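Leucine aminopeptidase 1 (PDB 2HC9) releases N-terminal amino acids, preferably leucine, from peptides as a zinc-dependent aminopeptidase and probably works as a digestive enzyme. Local coordinates at residues Glu329-Asp334 with Ser424-Met429; Ala419-Ser424 with Gly438-Ala443; Gly259-Lys264 with Ala313-Asp318; Gly365-Leu370 with His455-Ala460; Tyr221-Ala226 with Val305-Ser310. The protein carries 1 engineered substitution. All blocks are in the same frame, centred on the assembly; numbering follows the deposited sequence.

In the fold
All five contacts lie in the catalytic domain. From the N terminus, contact 5 opens first, on helix 218-224; before it closes at the end of strand 297-307, contact 3 has opened at 259-264, so the two cross. Contact 3 joins the loop after strand 256-257 to the one before strand 319-321. Both touch contact 1, which starts at 329-334, carries a zinc ligand and closes at 424-429. Contact 4 opens within that span, crosses contact 1, and ties helix 367-371 to the end of strand 452-457. Contact 2 lies wholly inside the span of contact 4; it crosses contact 1, shares Ser424 with it, and ties strand 421-422 to helix 433-442.

Contact 1: residues Glu329-Asp334 with Ser424-Met429; sequences EINNTD and SNLGKM. With ZN (zinc ion), chain B.
Two groups of Ser424 converge on OD1 of Asn331: the hydroxyl OG at 3.3 Å, standing above the carbonyl plane, and the backbone N at 3.1 Å in a weak, bent bond. The other arm of the same amide returns the favour, with Asn331 ND2 giving a hydrogen bond of 3.0 Å to Ser424 O, which lies close to the amide plane. Chi1 of Asn331 (63°) puts CG between the backbone N and the carbonyl carbon, turned toward Ser424, and bonding at both arms should hold the amide against flipping. Beside it, Asn332 CB presses on Ser424 OG at 3.1 Å. Leu426 splits its methyls between the two asparagines, CD1 against Asn331 O at 3.5 Å and CD2 against Asn332 ND2 at 3.7 Å. Further along, Asn332 OD1 accepts from Asp334 N at 2.9 Å, an Asx turn directly before the zinc ligand. Asp334 then binds zinc through both its carbonyl O and OD1, the latter at 2.0 Å; Asp257, Glu336 and a water complete the coordination. The contact thus runs from the pairing of two loops to the two-zinc site of an M17 aminopeptidase.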
# COMPACT_ATOMS: atom_id res chain seq x y z
N GLU A 329 23.18 16.77 4.02
CA GLU A 329 21.72 17.00 4.09
C GLU A 329 21.09 15.65 4.38
O GLU A 329 21.20 14.71 3.57
CB GLU A 329 21.20 17.52 2.75
CG GLU A 329 19.71 17.78 2.75
CD GLU A 329 19.20 18.32 1.41
OE1 GLU A 329 19.97 18.44 0.42
OE2 GLU A 329 18.00 18.62 1.38
N ILE A 330 20.45 15.55 5.54
CA ILE A 330 19.80 14.30 5.92
C ILE A 330 18.43 14.27 5.25
O ILE A 330 17.53 15.02 5.65
CB ILE A 330 19.62 14.21 7.45
CG1 ILE A 330 20.98 14.39 8.16
CG2 ILE A 330 18.94 12.86 7.84
CD1 ILE A 330 20.89 14.48 9.71
N ASN A 331 18.26 13.41 4.23
CA ASN A 331 16.92 13.21 3.67
C ASN A 331 16.29 11.89 4.09
O ASN A 331 15.18 11.57 3.69
CB ASN A 331 16.93 13.37 2.13
CG ASN A 331 17.79 12.34 1.43
OD1 ASN A 331 18.78 11.84 1.99
ND2 ASN A 331 17.43 12.01 0.19
N ASN A 332 17.03 11.13 4.89
CA ASN A 332 16.53 9.87 5.40
C ASN A 332 17.09 9.61 6.81
O ASN A 332 18.24 9.22 6.99
CB ASN A 332 16.91 8.72 4.45
CG ASN A 332 16.29 7.39 4.86
OD1 ASN A 332 15.67 7.28 5.92
ND2 ASN A 332 16.47 6.39 4.02
N THR A 333 16.25 9.83 7.81
CA THR A 333 16.65 9.66 9.21
C THR A 333 16.95 8.21 9.55
O THR A 333 17.59 7.95 10.55
CB THR A 333 15.58 10.17 10.21
OG1 THR A 333 14.38 9.39 10.06
CG2 THR A 333 15.30 11.67 9.96
N ASP A 334 16.47 7.28 8.72
CA ASP A 334 16.72 5.83 8.90
C ASP A 334 18.04 5.40 8.21
O ASP A 334 18.48 4.24 8.33
CB ASP A 334 15.54 5.05 8.33
CG ASP A 334 15.45 3.61 8.83
OD1 ASP A 334 16.25 3.17 9.70
OD2 ASP A 334 14.55 2.90 8.35
N SER A 424 21.21 9.90 1.58
CA SER A 424 20.59 8.81 0.83
C SER A 424 19.93 9.33 -0.42
O SER A 424 19.91 10.54 -0.67
CB SER A 424 19.61 8.00 1.70
OG SER A 424 18.36 8.61 1.73
N ASN A 425 19.40 8.41 -1.20
CA ASN A 425 18.59 8.75 -2.36
C ASN A 425 17.30 7.95 -2.25
O ASN A 425 17.32 6.72 -2.13
CB ASN A 425 19.37 8.41 -3.64
CG ASN A 425 18.66 8.88 -4.89
OD1 ASN A 425 17.46 8.70 -5.03
ND2 ASN A 425 19.41 9.50 -5.80
N LEU A 426 16.17 8.65 -2.25
CA LEU A 426 14.90 7.99 -1.96
C LEU A 426 14.17 7.56 -3.23
O LEU A 426 13.05 7.06 -3.17
CB LEU A 426 14.00 8.90 -1.12
CG LEU A 426 14.50 9.22 0.30
CD1 LEU A 426 13.49 10.12 1.01
CD2 LEU A 426 14.72 7.94 1.10
N GLY A 427 14.80 7.80 -4.38
CA GLY A 427 14.26 7.34 -5.64
C GLY A 427 15.17 6.39 -6.39
O GLY A 427 15.82 5.52 -5.80
N LYS A 428 15.19 6.54 -7.71
CA LYS A 428 16.01 5.70 -8.57
C LYS A 428 17.44 6.18 -8.46
O LYS A 428 17.70 7.38 -8.42
CB LYS A 428 15.54 5.78 -10.02
CG LYS A 428 14.91 4.50 -10.52
CD LYS A 428 13.79 4.02 -9.61
CE LYS A 428 13.20 2.68 -10.06
NZ LYS A 428 12.89 2.63 -11.53
N MET A 429 18.36 5.24 -8.36
CA MET A 429 19.75 5.62 -8.32
C MET A 429 20.58 4.73 -9.26
O MET A 429 20.14 3.63 -9.61
CB MET A 429 20.24 5.61 -6.87
CG MET A 429 20.39 4.26 -6.22
SD MET A 429 20.59 4.44 -4.39
CE MET A 429 18.88 4.37 -3.97
ZN ZN B . 18.18 3.08 10.17
O HOH W 1 19.46 1.65 9.53

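Contact 2: residues Ala419-Ser424 with Gly438-Ala443; sequences ADMKNS and GLLIGA. Engineered in segment 438-443: Leu440 (natural residue Phe).
Met421 and Leu440 carry the apolar side of this contact, crossing at about a right angle. The sulfur does most of the touching: Met421 SD lies 3.5 Å from Leu440 CD2 and 3.8 Å from Ala443 CB. A bend at chi3 (82°) brings the terminal methyl round, so that Met421 CE also reaches Ala443 CB, at 4.2 Å. Leu440 and Ala443 can share one sulfur because they stand three residues apart, about one turn, and both point toward segment 419-424. Leu440 is an engineered residue in place of a natural phenylalanine, so its fit describes this construct.

The helix here packs against strand 421-422, the outermost strand of a small three-stranded sheet, where it runs parallel to 327-329; backbone bonds from Met421 and Asn423 to Glu329 hold it there.

The second kind of contact is methyl against backbone. Leu440 CD2 sits 3.5 Å from Lys422 O and 3.8 Å from Asn423 CA. The Lys422 carbonyl is buried by this packing and has no hydrogen-bond partner in the model.

No hydrogen bond crosses between the segments. Asn423 leads its amide away from the helix to other neighbours, ND2 bonding Ala335 O and Asn332 O while OD1 accepts from Asn331 N. Its own carbonyl O receives NH1 of Arg338, a predicted active-site residue whose side chain also packs on Leu440.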
# COMPACT_ATOMS: atom_id res chain seq x y z
N ALA A 419 23.97 21.19 0.37
CA ALA A 419 25.03 20.69 1.26
C ALA A 419 26.03 19.95 0.42
O ALA A 419 25.85 19.77 -0.78
CB ALA A 419 24.45 19.77 2.33
N ASP A 420 27.11 19.50 1.05
CA ASP A 420 28.14 18.79 0.31
C ASP A 420 27.61 17.47 -0.26
O ASP A 420 28.06 17.03 -1.31
CB ASP A 420 29.35 18.52 1.21
CG ASP A 420 30.11 19.79 1.54
OD1 ASP A 420 30.08 20.75 0.73
OD2 ASP A 420 30.76 19.81 2.60
N MET A 421 26.62 16.89 0.41
CA MET A 421 25.98 15.66 -0.10
C MET A 421 24.72 15.42 0.71
O MET A 421 24.53 16.02 1.79
CB MET A 421 26.91 14.45 0.07
CG MET A 421 27.21 14.12 1.54
SD MET A 421 28.76 13.23 1.76
CE MET A 421 29.84 14.65 1.73
N LYS A 422 23.86 14.56 0.19
CA LYS A 422 22.74 14.01 0.98
C LYS A 422 23.22 12.68 1.56
O LYS A 422 24.17 12.11 1.05
CB LYS A 422 21.55 13.73 0.06
CG LYS A 422 20.90 14.96 -0.57
CD LYS A 422 19.56 14.60 -1.23
CE LYS A 422 18.91 15.86 -1.81
NZ LYS A 422 17.61 15.55 -2.51
N ASN A 423 22.54 12.17 2.59
CA ASN A 423 22.88 10.84 3.12
C ASN A 423 22.24 9.66 2.38
O ASN A 423 22.69 8.53 2.52
CB ASN A 423 22.68 10.77 4.65
CG ASN A 423 21.21 10.66 5.07
OD1 ASN A 423 20.33 11.28 4.48
ND2 ASN A 423 20.95 9.92 6.14
N SER A 424 21.21 9.90 1.58
CA SER A 424 20.59 8.81 0.83
C SER A 424 19.93 9.33 -0.42
O SER A 424 19.91 10.54 -0.67
CB SER A 424 19.61 8.00 1.70
OG SER A 424 18.36 8.61 1.73
N GLY A 438 27.54 2.81 1.48
CA GLY A 438 28.95 2.80 1.86
C GLY A 438 29.71 4.03 1.38
O GLY A 438 30.61 4.52 2.07
N LEU A 439 29.34 4.54 0.20
CA LEU A 439 30.02 5.72 -0.37
C LEU A 439 29.75 6.97 0.44
O LEU A 439 30.59 7.87 0.47
CB LEU A 439 29.59 5.94 -1.83
CG LEU A 439 30.12 4.90 -2.83
CD1 LEU A 439 29.47 5.17 -4.22
CD2 LEU A 439 31.64 4.95 -2.90
N LEU A 440 28.60 7.05 1.11
CA LEU A 440 28.37 8.19 2.00
C LEU A 440 29.46 8.18 3.09
O LEU A 440 30.03 9.22 3.39
CB LEU A 440 26.97 8.12 2.66
CG LEU A 440 26.59 9.23 3.65
CD1 LEU A 440 27.25 9.16 5.06
CD2 LEU A 440 26.66 10.66 3.00
N ILE A 441 29.73 7.00 3.66
CA ILE A 441 30.80 6.88 4.67
C ILE A 441 32.15 7.30 4.07
O ILE A 441 32.85 8.18 4.62
CB ILE A 441 30.91 5.41 5.18
CG1 ILE A 441 29.60 4.97 5.87
CG2 ILE A 441 32.09 5.28 6.16
CD1 ILE A 441 29.49 3.44 6.04
N GLY A 442 32.50 6.70 2.94
CA GLY A 442 33.82 6.96 2.34
C GLY A 442 34.02 8.38 1.83
O GLY A 442 35.16 8.84 1.73
N ALA A 443 32.94 9.08 1.54
CA ALA A 443 33.03 10.46 1.06
C ALA A 443 33.71 11.40 2.07
O ALA A 443 34.13 12.50 1.73
CB ALA A 443 31.61 11.00 0.70

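Contact 3: residues Gly259-Lys264 with Ala313-Asp318; sequences GGLQIK and ANKPDD
Gln262 and Pro316 pass one another with opposite headings, the glutamine amide lying against the proline ring. Gln262 OE1 is 3.4 Å from Pro316 CB, and Gln262 CD comes equally close to Pro316 CG. The amide's polar atoms are engaged by other residues: OE1 accepts from Thr333 N, while NE2 gives to Asn331 O and to Lys266 O of a neighbouring subunit, so the proline packs on a group whose rotation is already fixed.

Leu261 and Lys315 meet differently, lying alongside each other with the same heading. Leu261 CD1 reaches Lys315 CG at 3.8 Å and Asn314 O at 3.4 Å, although the leucine has two deposited conformers and these distances belong to one of them. The chain of Lys315 bends on to a salt bridge between its NZ and Glu306 of a neighbouring subunit.

Each loop contains a tight turn. Gln262 is the centre of an inverse gamma turn, and Lys315 to Asp318 form a type II beta turn, closed by Asp318 N to Lys315 O at 3.0 Å. Asp318 OD2 takes Lys315 N at 3.1 Å from above the carboxylate plane.

Where the backbones stand apart a water joins them, accepting from Leu261 N at 2.9 Å and donating to Asn314 O at 2.6 Å. Two residues past Gln262, Lys264, predicted to be catalytic, makes a salt bridge with the zinc ligand Asp334.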
# COMPACT_ATOMS: atom_id res chain seq x y z
N GLY A 259 14.03 4.02 13.17
CA GLY A 259 14.03 4.71 11.88
C GLY A 259 14.15 6.23 12.04
O GLY A 259 14.53 6.96 11.09
N GLY A 260 13.80 6.73 13.23
CA GLY A 260 13.75 8.17 13.48
C GLY A 260 12.43 8.75 13.01
O GLY A 260 11.44 8.02 12.86
N LEU A 261 12.37 10.06 12.77
CA LEU A 261 11.08 10.64 12.36
C LEU A 261 10.54 10.07 11.05
O LEU A 261 9.32 10.00 10.87
CB LEU A 261 11.13 12.17 12.34
CG LEU A 261 10.93 12.86 13.69
CD1 LEU A 261 11.39 14.31 13.58
CD2 LEU A 261 9.44 12.82 14.17
N GLN A 262 11.42 9.62 10.15
CA GLN A 262 10.99 8.78 9.03
C GLN A 262 10.91 7.34 9.54
O GLN A 262 11.78 6.50 9.29
CB GLN A 262 11.90 8.92 7.81
CG GLN A 262 11.67 10.27 7.11
CD GLN A 262 12.84 10.66 6.25
OE1 GLN A 262 13.92 10.96 6.77
NE2 GLN A 262 12.65 10.66 4.94
N ILE A 263 9.85 7.09 10.31
CA ILE A 263 9.77 5.93 11.20
C ILE A 263 9.59 4.63 10.43
O ILE A 263 8.94 4.61 9.37
CB ILE A 263 8.58 6.16 12.18
CG1 ILE A 263 8.67 5.27 13.41
CG2 ILE A 263 7.22 6.08 11.46
CD1 ILE A 263 7.72 5.79 14.56
N LYS A 264 10.16 3.55 10.96
CA LYS A 264 9.94 2.22 10.41
C LYS A 264 8.48 1.78 10.57
O LYS A 264 7.72 2.35 11.37
CB LYS A 264 10.88 1.22 11.08
CG LYS A 264 12.35 1.52 10.72
CD LYS A 264 13.25 0.44 11.38
CE LYS A 264 14.74 0.70 11.06
NZ LYS A 264 15.03 0.37 9.59
N ALA A 313 14.71 15.34 17.55
CA ALA A 313 15.36 14.36 16.65
C ALA A 313 15.69 14.98 15.28
O ALA A 313 15.06 15.98 14.87
CB ALA A 313 14.48 13.10 16.45
N ASN A 314 16.64 14.38 14.57
CA ASN A 314 16.83 14.61 13.12
C ASN A 314 15.48 14.57 12.37
O ASN A 314 14.62 13.74 12.70
CB ASN A 314 17.70 13.50 12.51
CG ASN A 314 19.19 13.64 12.85
OD1 ASN A 314 19.69 14.72 13.17
ND2 ASN A 314 19.91 12.50 12.73
N LYS A 315 15.34 15.45 11.39
CA LYS A 315 14.16 15.57 10.52
C LYS A 315 14.71 15.60 9.08
O LYS A 315 15.73 16.22 8.86
CB LYS A 315 13.51 16.96 10.69
CG LYS A 315 13.01 17.36 12.04
CD LYS A 315 12.43 18.75 12.03
CE LYS A 315 13.41 19.78 12.56
NZ LYS A 315 13.20 20.03 14.00
N PRO A 316 14.05 14.96 8.11
CA PRO A 316 14.61 15.08 6.75
C PRO A 316 14.54 16.53 6.26
O PRO A 316 13.51 17.18 6.45
CB PRO A 316 13.70 14.19 5.90
CG PRO A 316 12.43 14.01 6.74
CD PRO A 316 12.86 14.09 8.17
N ASP A 317 15.64 16.98 5.67
CA ASP A 317 15.95 18.37 5.28
C ASP A 317 17.04 18.96 6.16
O ASP A 317 17.75 19.90 5.73
CB ASP A 317 14.75 19.34 5.32
CG ASP A 317 13.72 19.05 4.24
OD1 ASP A 317 13.95 18.21 3.35
OD2 ASP A 317 12.65 19.70 4.33
N ASP A 318 17.17 18.46 7.39
CA ASP A 318 18.20 18.98 8.31
C ASP A 318 19.58 18.88 7.65
O ASP A 318 19.87 17.90 6.97
CB ASP A 318 18.27 18.18 9.61
CG ASP A 318 17.19 18.55 10.61
OD1 ASP A 318 16.34 19.45 10.36
OD2 ASP A 318 17.20 17.90 11.68
O HOH W 2 14.99 11.28 13.33

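Contact 4: residues Gly365-Leu370 with His455-Ala460; sequences GAQAWL and HLDIAA
One buried glutamine, Gln367, joins the start of helix 367-371 to the loop that leaves strand 452-457. Its single hydrogen bond across the contact is a sound one: Ala460 N gives to Gln367 OE1 at 2.9 Å, with an N-H...O angle of 163°. The reach comes from a chain that leaves anti to the backbone N and then bends at chi2 (-83°), which places CD near Ala460. On the way the aliphatic part lies over Asp457: Gln367 CB is 3.4 Å from Asp457 OD2, and Gln367 CG is 3.5 Å from Asp457 O. The two side chains cross obliquely, their amide and carboxylate planes 64° apart. Small methyls fit round the oxygen, Ala460 CB at 3.4 Å and Ala459 CB at 3.7 Å from Gln367 OE1.

The other arm is held too, since NE2 bonds Ser371 OG and Gly372 O. An alanine at Gln367 would probably leave Ala460 N without its acceptor and open a gap beside Ala459, loosening the loop after the strand. Asp457 has its own partners, OD2 with Thr364 OG1 and OD1 with Leu363 N; Thr364 and Leu363 both line the bicarbonate pocket.

Strand 452-457 runs between 356-361, its parallel neighbour, and 376-380, antiparallel to it, in the large mixed sheet of the catalytic domain. Gln367 also packs on Ala377 of the latter strand and on Ser434 of helix 433-442, while Ala366 packs on Trp369 of a neighbouring subunit, and Trp369 on its Ala366.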
# COMPACT_ATOMS: atom_id res chain seq x y z
N GLY A 365 18.82 -3.00 4.41
CA GLY A 365 17.98 -4.07 3.89
C GLY A 365 18.35 -4.47 2.46
O GLY A 365 18.23 -5.65 2.09
N ALA A 366 18.82 -3.49 1.67
CA ALA A 366 19.26 -3.74 0.29
C ALA A 366 20.41 -4.74 0.18
O ALA A 366 20.57 -5.39 -0.85
CB ALA A 366 19.64 -2.44 -0.38
N GLN A 367 21.22 -4.85 1.24
CA GLN A 367 22.38 -5.77 1.22
C GLN A 367 22.02 -7.22 0.82
O GLN A 367 22.74 -7.84 0.05
CB GLN A 367 23.18 -5.67 2.55
CG GLN A 367 24.25 -6.76 2.77
CD GLN A 367 23.63 -8.04 3.33
OE1 GLN A 367 22.90 -8.01 4.32
NE2 GLN A 367 23.89 -9.16 2.66
N ALA A 368 20.89 -7.74 1.32
CA ALA A 368 20.42 -9.10 1.00
C ALA A 368 20.15 -9.27 -0.51
O ALA A 368 20.27 -10.38 -1.05
CB ALA A 368 19.16 -9.42 1.80
N TRP A 369 19.78 -8.18 -1.19
CA TRP A 369 19.53 -8.25 -2.65
C TRP A 369 20.84 -8.25 -3.45
O TRP A 369 20.86 -8.58 -4.65
CB TRP A 369 18.60 -7.12 -3.10
CG TRP A 369 17.21 -7.22 -2.48
CD1 TRP A 369 16.90 -7.24 -1.14
CD2 TRP A 369 15.97 -7.28 -3.18
NE1 TRP A 369 15.54 -7.34 -0.97
CE2 TRP A 369 14.95 -7.36 -2.21
CE3 TRP A 369 15.61 -7.27 -4.52
CZ2 TRP A 369 13.59 -7.43 -2.54
CZ3 TRP A 369 14.26 -7.35 -4.86
CH2 TRP A 369 13.27 -7.43 -3.87
N LEU A 370 21.93 -7.88 -2.80
CA LEU A 370 23.23 -7.89 -3.44
C LEU A 370 23.98 -9.20 -3.17
O LEU A 370 24.45 -9.87 -4.11
CB LEU A 370 24.04 -6.66 -3.00
CG LEU A 370 25.34 -6.35 -3.78
CD1 LEU A 370 25.65 -4.84 -3.66
CD2 LEU A 370 26.51 -7.18 -3.20
N HIS A 455 34.54 -1.25 3.68
CA HIS A 455 33.22 -1.18 4.33
C HIS A 455 32.54 -2.55 4.17
O HIS A 455 32.57 -3.13 3.09
CB HIS A 455 32.40 -0.08 3.62
CG HIS A 455 30.92 -0.20 3.85
ND1 HIS A 455 30.35 -0.01 5.08
CD2 HIS A 455 29.91 -0.50 3.00
CE1 HIS A 455 29.04 -0.19 4.99
NE2 HIS A 455 28.75 -0.50 3.73
N LEU A 456 31.94 -3.08 5.25
CA LEU A 456 31.37 -4.41 5.20
C LEU A 456 29.95 -4.32 5.76
O LEU A 456 29.76 -4.00 6.94
CB LEU A 456 32.22 -5.39 6.06
CG LEU A 456 31.75 -6.86 6.05
CD1 LEU A 456 31.83 -7.46 4.63
CD2 LEU A 456 32.60 -7.68 7.02
N ASP A 457 28.95 -4.61 4.93
CA ASP A 457 27.54 -4.57 5.33
C ASP A 457 27.07 -5.99 5.67
O ASP A 457 27.07 -6.90 4.81
CB ASP A 457 26.72 -3.99 4.16
CG ASP A 457 25.26 -3.64 4.53
OD1 ASP A 457 24.70 -4.08 5.55
OD2 ASP A 457 24.66 -2.88 3.74
N ILE A 458 26.66 -6.17 6.92
CA ILE A 458 26.38 -7.51 7.45
C ILE A 458 24.93 -7.63 7.94
O ILE A 458 24.62 -8.52 8.75
CB ILE A 458 27.38 -7.89 8.59
CG1 ILE A 458 27.25 -6.92 9.79
CG2 ILE A 458 28.82 -7.87 8.05
CD1 ILE A 458 27.90 -7.46 11.11
N ALA A 459 24.04 -6.78 7.44
CA ALA A 459 22.66 -6.75 7.95
C ALA A 459 22.04 -8.14 8.03
O ALA A 459 21.51 -8.54 9.07
CB ALA A 459 21.81 -5.82 7.08
N ALA A 460 22.07 -8.89 6.93
CA ALA A 460 21.44 -10.21 6.92
C ALA A 460 22.31 -11.32 7.56
O ALA A 460 21.78 -12.13 8.32
CB ALA A 460 20.97 -10.61 5.49

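Contact 5: residues Tyr221-Ala226 with Val305-Ser310; sequences YHVGKA and VENNVS
Val223 and Val305 meet at about a right angle in the tight half of this contact, Val223 CG1 lying 3.7 Å from Val305 CG2. Next to them Gly224 lets helix and strand close in: its CA is 3.8 Å from Val305 CB, and a side chain there would clash with Val305 CG1. The same Gly224 CA points a C-H at Glu306 O, 3.6 Å away. Ala226 fills the far end, with CB against Ser310 OG at 3.6 Å.

Beside this packing the backbone polar groups do not bond directly, and two waters join them. One links Gly224 O to Glu306 N; the other sits among Val223 O, Glu306 O and Asn308 N, with a weak bond from Ala226 N.

Asn308 CB rests on Ala226 O at 3.3 Å, a buried carbonyl with no polar partner in the model. Asn308 ND2 holds the anti lone pair of Glu306 OE2 at 2.9 Å, and OD1 takes Val309 N. An alanine at Asn308 would probably leave the Glu306 carboxylate less firmly set for its salt bridge with Lys315 of a neighbouring subunit. At the C-terminal end of strand 297-307, Asn307 ND2 bonds OD1 of Asp257, a zinc ligand, which puts Asn307 in the second shell of the M17 two-zinc site.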
# COMPACT_ATOMS: atom_id res chain seq x y z
N TYR A 221 26.47 12.54 17.21
CA TYR A 221 25.64 13.33 18.12
C TYR A 221 24.22 13.50 17.59
O TYR A 221 23.25 13.26 18.31
CB TYR A 221 26.24 14.72 18.37
CG TYR A 221 25.37 15.53 19.30
CD1 TYR A 221 24.44 16.47 18.80
CD2 TYR A 221 25.42 15.33 20.68
CE1 TYR A 221 23.63 17.22 19.67
CE2 TYR A 221 24.61 16.07 21.55
CZ TYR A 221 23.71 17.00 21.03
OH TYR A 221 22.90 17.73 21.88
N HIS A 222 24.10 13.98 16.35
CA HIS A 222 22.76 14.31 15.87
C HIS A 222 21.87 13.09 15.68
O HIS A 222 20.67 13.15 15.94
CB HIS A 222 22.82 15.28 14.67
CG HIS A 222 23.32 16.64 15.07
ND1 HIS A 222 22.59 17.50 15.86
CD2 HIS A 222 24.50 17.26 14.82
CE1 HIS A 222 23.29 18.60 16.07
NE2 HIS A 222 24.46 18.48 15.46
N VAL A 223 22.45 11.97 15.28
CA VAL A 223 21.68 10.72 15.21
C VAL A 223 21.16 10.32 16.59
O VAL A 223 19.99 9.95 16.75
CB VAL A 223 22.50 9.57 14.55
CG1 VAL A 223 21.83 8.22 14.76
CG2 VAL A 223 22.69 9.86 13.04
N GLY A 224 22.05 10.35 17.59
CA GLY A 224 21.72 9.77 18.91
C GLY A 224 21.06 10.71 19.92
O GLY A 224 20.71 10.27 21.03
N LYS A 225 20.90 11.99 19.56
CA LYS A 225 20.46 13.03 20.52
C LYS A 225 19.02 12.82 21.01
O LYS A 225 18.66 13.32 22.07
CB LYS A 225 20.58 14.45 19.93
CG LYS A 225 19.74 14.71 18.65
CD LYS A 225 20.04 16.10 18.04
CE LYS A 225 19.50 16.19 16.61
NZ LYS A 225 19.65 17.56 16.06
N ALA A 226 18.20 12.11 20.23
CA ALA A 226 16.83 11.83 20.66
C ALA A 226 16.69 10.42 21.27
O ALA A 226 15.59 9.91 21.43
CB ALA A 226 15.86 12.02 19.48
N VAL A 305 24.70 4.70 19.51
CA VAL A 305 23.58 5.68 19.54
C VAL A 305 22.26 4.91 19.60
O VAL A 305 22.20 3.74 19.25
CB VAL A 305 23.53 6.55 18.26
CG1 VAL A 305 24.81 7.39 18.10
CG2 VAL A 305 23.25 5.67 17.00
N GLU A 306 21.21 5.58 20.06
CA GLU A 306 19.87 5.07 19.80
C GLU A 306 19.13 6.06 18.91
O GLU A 306 19.16 7.26 19.18
CB GLU A 306 19.11 4.81 21.11
CG GLU A 306 17.65 4.28 20.83
CD GLU A 306 16.94 3.71 22.05
OE1 GLU A 306 17.61 3.18 22.96
OE2 GLU A 306 15.68 3.78 22.09
N ASN A 307 18.50 5.56 17.84
CA ASN A 307 17.83 6.40 16.84
C ASN A 307 16.32 6.40 17.14
O ASN A 307 15.62 5.42 16.84
CB ASN A 307 18.13 5.85 15.42
CG ASN A 307 17.77 6.85 14.32
OD1 ASN A 307 17.81 8.06 14.53
ND2 ASN A 307 17.41 6.34 13.14
N ASN A 308 15.84 7.45 17.80
CA ASN A 308 14.48 7.47 18.32
C ASN A 308 13.77 8.77 17.94
O ASN A 308 14.29 9.56 17.15
CB ASN A 308 14.44 7.19 19.85
CG ASN A 308 13.20 6.38 20.28
OD1 ASN A 308 12.06 6.76 19.99
ND2 ASN A 308 13.41 5.27 21.00
N VAL A 309 12.58 8.98 18.50
CA VAL A 309 11.64 9.96 17.97
C VAL A 309 11.30 10.98 19.06
O VAL A 309 10.75 10.63 20.11
CB VAL A 309 10.34 9.24 17.49
CG1 VAL A 309 9.30 10.25 17.07
CG2 VAL A 309 10.69 8.28 16.33
N SER A 310 11.62 12.25 18.80
CA SER A 310 11.16 13.35 19.67
C SER A 310 11.27 14.65 18.90
O SER A 310 11.82 14.67 17.79
CB SER A 310 12.01 13.42 20.95
OG SER A 310 13.23 14.11 20.71
O HOH W 3 17.93 9.57 18.44
O HOH W 4 21.60 7.88 21.78